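Local coordinates for protein thin, isoform D (PDB 6XG7) that probably acts as a zinc-binding ubiquitin-protein ligase of the TRIM-NHL type, its NHL-repeat beta-propeller, the part described here, serving protein-protein interaction, at residues G137-P142 and I153-K158. Numbering follows the deposited sequence.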
ATOM      1  N   GLY A 137     -12.013 -14.755   7.537  1.00 12.43           N
ATOM      2  CA  GLY A 137     -12.203 -14.727   6.101  1.00 12.75           C
ATOM      3  C   GLY A 137     -13.237 -13.745   5.608  1.00 11.25           C
ATOM      4  O   GLY A 137     -13.464 -13.668   4.398  1.00 13.79           O
ATOM      5  N   LYS A 138     -13.885 -13.007   6.500  1.00 11.00           N
ATOM      6  CA  LYS A 138     -14.776 -11.923   6.134  1.00 11.20           C
ATOM      7  C   LYS A 138     -14.138 -10.604   6.544  1.00 10.96           C
ATOM      8  O   LYS A 138     -13.305 -10.560   7.454  1.00 11.23           O
ATOM      9  CB  LYS A 138     -16.130 -12.112   6.799  1.00 12.18           C
ATOM     10  CG  LYS A 138     -16.893 -13.323   6.256  1.00 16.08           C
ATOM     11  CD  LYS A 138     -18.327 -13.328   6.690  1.00 21.02           C
ATOM     12  CE  LYS A 138     -19.026 -14.567   6.161  1.00 27.06           C
ATOM     13  NZ  LYS A 138     -20.451 -14.568   6.563  1.00 32.22           N
ATOM     14  N   PHE A 139     -14.528  -9.534   5.858  1.00  9.96           N
ATOM     15  CA  PHE A 139     -13.892  -8.235   6.001  1.00  9.55           C
ATOM     16  C   PHE A 139     -14.908  -7.137   6.285  1.00  9.43           C
ATOM     17  O   PHE A 139     -16.076  -7.195   5.886  1.00 10.95           O
ATOM     18  CB  PHE A 139     -13.156  -7.818   4.723  1.00 10.29           C
ATOM     19  CG  PHE A 139     -12.156  -8.823   4.224  1.00  9.51           C
ATOM     20  CD1 PHE A 139     -10.934  -8.938   4.838  1.00 11.53           C
ATOM     21  CD2 PHE A 139     -12.426  -9.629   3.146  1.00 10.88           C
ATOM     22  CE1 PHE A 139      -9.984  -9.849   4.387  1.00 12.08           C
ATOM     23  CE2 PHE A 139     -11.492 -10.537   2.687  1.00 11.82           C
ATOM     24  CZ  PHE A 139     -10.260 -10.645   3.325  1.00 11.18           C
ATOM     25  N   ASN A 140     -14.415  -6.082   6.914  1.00  9.61           N
ATOM     26  CA  ASN A 140     -15.112  -4.798   6.930  1.00 10.39           C
ATOM     27  C   ASN A 140     -14.122  -3.775   6.393  1.00  9.41           C
ATOM     28  O   ASN A 140     -13.333  -3.200   7.145  1.00 10.05           O
ATOM     29  CB  ASN A 140     -15.627  -4.422   8.315  1.00 10.86           C
ATOM     30  CG  ASN A 140     -16.962  -5.056   8.632  1.00 12.08           C
ATOM     31  OD1 ASN A 140     -17.926  -4.898   7.892  1.00 14.10           O
ATOM     32  ND2 ASN A 140     -17.029  -5.753   9.757  1.00 13.05           N
ATOM     33  N   TYR A 141     -14.184  -3.565   5.083  1.00  9.97           N
ATOM     34  CA  TYR A 141     -13.391  -2.599   4.331  1.00 10.45           C
ATOM     35  C   TYR A 141     -11.938  -3.050   4.250  1.00 10.06           C
ATOM     36  O   TYR A 141     -11.049  -2.453   4.875  1.00 11.35           O
ATOM     37  CB  TYR A 141     -13.492  -1.177   4.896  1.00 11.02           C
ATOM     38  CG  TYR A 141     -14.918  -0.740   5.059  1.00 11.22           C
ATOM     39  CD1 TYR A 141     -15.680  -0.269   3.980  1.00 11.61           C
ATOM     40  CD2 TYR A 141     -15.533  -0.815   6.292  1.00 12.26           C
ATOM     41  CE1 TYR A 141     -17.009   0.111   4.142  1.00 11.81           C
ATOM     42  CE2 TYR A 141     -16.854  -0.458   6.461  1.00 12.86           C
ATOM     43  CZ  TYR A 141     -17.582   0.008   5.398  1.00 11.54           C
ATOM     44  OH  TYR A 141     -18.888   0.358   5.617  1.00 13.40           O
ATOM     45  N   PRO A 142     -11.654  -4.098   3.486  1.00 10.01           N
ATOM     46  CA  PRO A 142     -10.251  -4.444   3.242  1.00 10.03           C
ATOM     47  C   PRO A 142      -9.582  -3.306   2.495  1.00  9.73           C
ATOM     48  O   PRO A 142     -10.146  -2.736   1.560  1.00 10.14           O
ATOM     49  CB  PRO A 142     -10.343  -5.706   2.385  1.00 10.31           C
ATOM     50  CG  PRO A 142     -11.617  -5.544   1.624  1.00 11.33           C
ATOM     51  CD  PRO A 142     -12.560  -4.826   2.576  1.00 10.64           C
ATOM     52  N   ILE A 153      -1.058 -14.068   1.275  1.00 10.63           N
ATOM     53  CA  ILE A 153      -1.703 -12.768   1.131  1.00 10.12           C
ATOM     54  C   ILE A 153      -2.017 -12.210   2.518  1.00 10.85           C
ATOM     55  O   ILE A 153      -2.629 -12.888   3.351  1.00 11.13           O
ATOM     56  CB  ILE A 153      -2.984 -12.890   0.283  1.00 10.52           C
ATOM     57  CG1 ILE A 153      -2.663 -13.378  -1.121  1.00 11.38           C
ATOM     58  CG2 ILE A 153      -3.718 -11.563   0.227  1.00 12.01           C
ATOM     59  CD1 ILE A 153      -3.894 -13.774  -1.927  1.00 12.10           C
ATOM     60  N   TYR A 154      -1.620 -10.966   2.756  1.00 10.49           N
ATOM     61  CA  TYR A 154      -1.832 -10.286   4.027  1.00  9.91           C
ATOM     62  C   TYR A 154      -2.704  -9.068   3.764  1.00  9.19           C
ATOM     63  O   TYR A 154      -2.361  -8.237   2.914  1.00 10.73           O
ATOM     64  CB  TYR A 154      -0.495  -9.824   4.633  1.00 10.35           C
ATOM     65  CG  TYR A 154       0.510 -10.923   4.912  1.00 11.79           C
ATOM     66  CD1 TYR A 154       1.180 -11.562   3.873  1.00 11.78           C
ATOM     67  CD2 TYR A 154       0.783 -11.329   6.207  1.00 13.21           C
ATOM     68  CE1 TYR A 154       2.083 -12.567   4.107  1.00 13.93           C
ATOM     69  CE2 TYR A 154       1.685 -12.348   6.457  1.00 14.10           C
ATOM     70  CZ  TYR A 154       2.337 -12.954   5.401  1.00 14.60           C
ATOM     71  OH  TYR A 154       3.241 -13.965   5.672  1.00 17.34           O
ATOM     72  N   VAL A 155      -3.812  -8.960   4.496  1.00  9.60           N
ATOM     73  CA  VAL A 155      -4.844  -7.959   4.255  1.00  9.78           C
ATOM     74  C   VAL A 155      -5.050  -7.116   5.505  1.00  9.99           C
ATOM     75  O   VAL A 155      -5.262  -7.651   6.598  1.00 10.51           O
ATOM     76  CB  VAL A 155      -6.189  -8.617   3.890  1.00 10.90           C
ATOM     77  CG1 VAL A 155      -7.269  -7.541   3.652  1.00 12.82           C
ATOM     78  CG2 VAL A 155      -6.046  -9.506   2.698  1.00 10.85           C
ATOM     79  N   CYS A 156      -4.965  -5.836   5.314  1.00 10.50           N
ATOM     80  CA  CYS A 156      -5.470  -4.872   6.372  0.59 10.21           C
ATOM     81  C   CYS A 156      -7.020  -4.698   6.362  1.00  9.61           C
ATOM     82  O   CYS A 156      -7.636  -4.193   5.410  1.00 10.66           O
ATOM     83  CB  CYS A 156      -4.902  -3.478   6.150  0.59 12.77           C
ATOM     84  SG  CYS A 156      -3.216  -3.307   6.635  0.59 13.66           S
ATOM     85  N   ASP A 157      -7.633  -5.315   7.346  1.00  9.98           N
ATOM     86  CA  ASP A 157      -9.093  -5.410   7.423  1.00 10.47           C
ATOM     87  C   ASP A 157      -9.509  -4.255   8.323  1.00 10.89           C
ATOM     88  O   ASP A 157      -9.623  -4.395   9.542  1.00 11.56           O
ATOM     89  CB  ASP A 157      -9.427  -6.778   8.014  1.00 10.74           C
ATOM     90  CG  ASP A 157     -10.899  -7.047   8.095  1.00 10.81           C
ATOM     91  OD1 ASP A 157     -11.689  -6.198   7.642  1.00 11.70           O
ATOM     92  OD2 ASP A 157     -11.245  -8.131   8.617  1.00 11.69           O
ATOM     93  N   LYS A 158      -9.708  -3.091   7.700  1.00 10.24           N
ATOM     94  CA  LYS A 158      -9.578  -1.818   8.405  1.00 10.68           C
ATOM     95  C   LYS A 158     -10.555  -1.705   9.568  1.00 12.28           C
ATOM     96  O   LYS A 158     -10.153  -1.406  10.698  1.00 13.25           O
ATOM     97  CB  LYS A 158      -9.772  -0.663   7.421  1.00 12.11           C
ATOM     98  CG  LYS A 158      -9.634   0.692   8.076  1.00 14.81           C
ATOM     99  CD  LYS A 158      -9.704   1.813   7.067  1.00 18.37           C
ATOM    100  CE  LYS A 158     -11.122   2.130   6.620  1.00 23.98           C
ATOM    101  NZ  LYS A 158     -11.904   2.938   7.613  1.00 27.13           N
TER
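Asp157 reaches from the end of strand 153-157 to the backbone of Asn140, tying the loop that leads into strand 142-147 to the adjacent antiparallel strand 153-157 within one NHL blade of the beta-propeller. Its CG stands anti to the backbone N (chi1 -177°), and the carboxylate beyond it meets the loop backbone. OD1 accepts Asn140 N through its syn lone pair, at 2.8 Å and nearly straight (159°). OD2 turns to the charged and polar groups of the next strand and turn: a salt bridge with Arg162 NE and hydrogen bonds from Asn160 ND2 and Gln164 NE2. Gln164 NE2 also donates to Lys138 O, which lies 3.4 Å from Asp157 OD2, and Arg162 reaches that carbonyl with NH2; these side chains, serving both oxygens, probably offset the repulsion between the two acceptors. The buried carboxylate thus joins loop, strand and turn. An alanine at Asp157 would probably leave Asn140 N without this acceptor and Arg162 without this carboxylate partner.

The Phe139 ring flanks the carboxylate. It meets Asp157 CG edge-on, CD1 to CG 3.8 Å, with ring and carboxylate planes 75° apart. Further along the rim, CE1 packs on Val155 CG1 at 3.6 Å. Pro142 CB sits over one ring face, displaced toward the rim, and also touches Val155 CG1 at 3.8 Å, closing a small apolar cluster of three side chains.

Pro142 and Asp157 form an antiparallel non-hydrogen-bonded pair, where Pro142 CA directs a CA-H...O contact to Cys156 O (3.4 Å). Beyond it, Lys158 N donates to Tyr141 O at 3.2 Å from above the carbonyl plane, while Lys158 CB rests against the same oxygen.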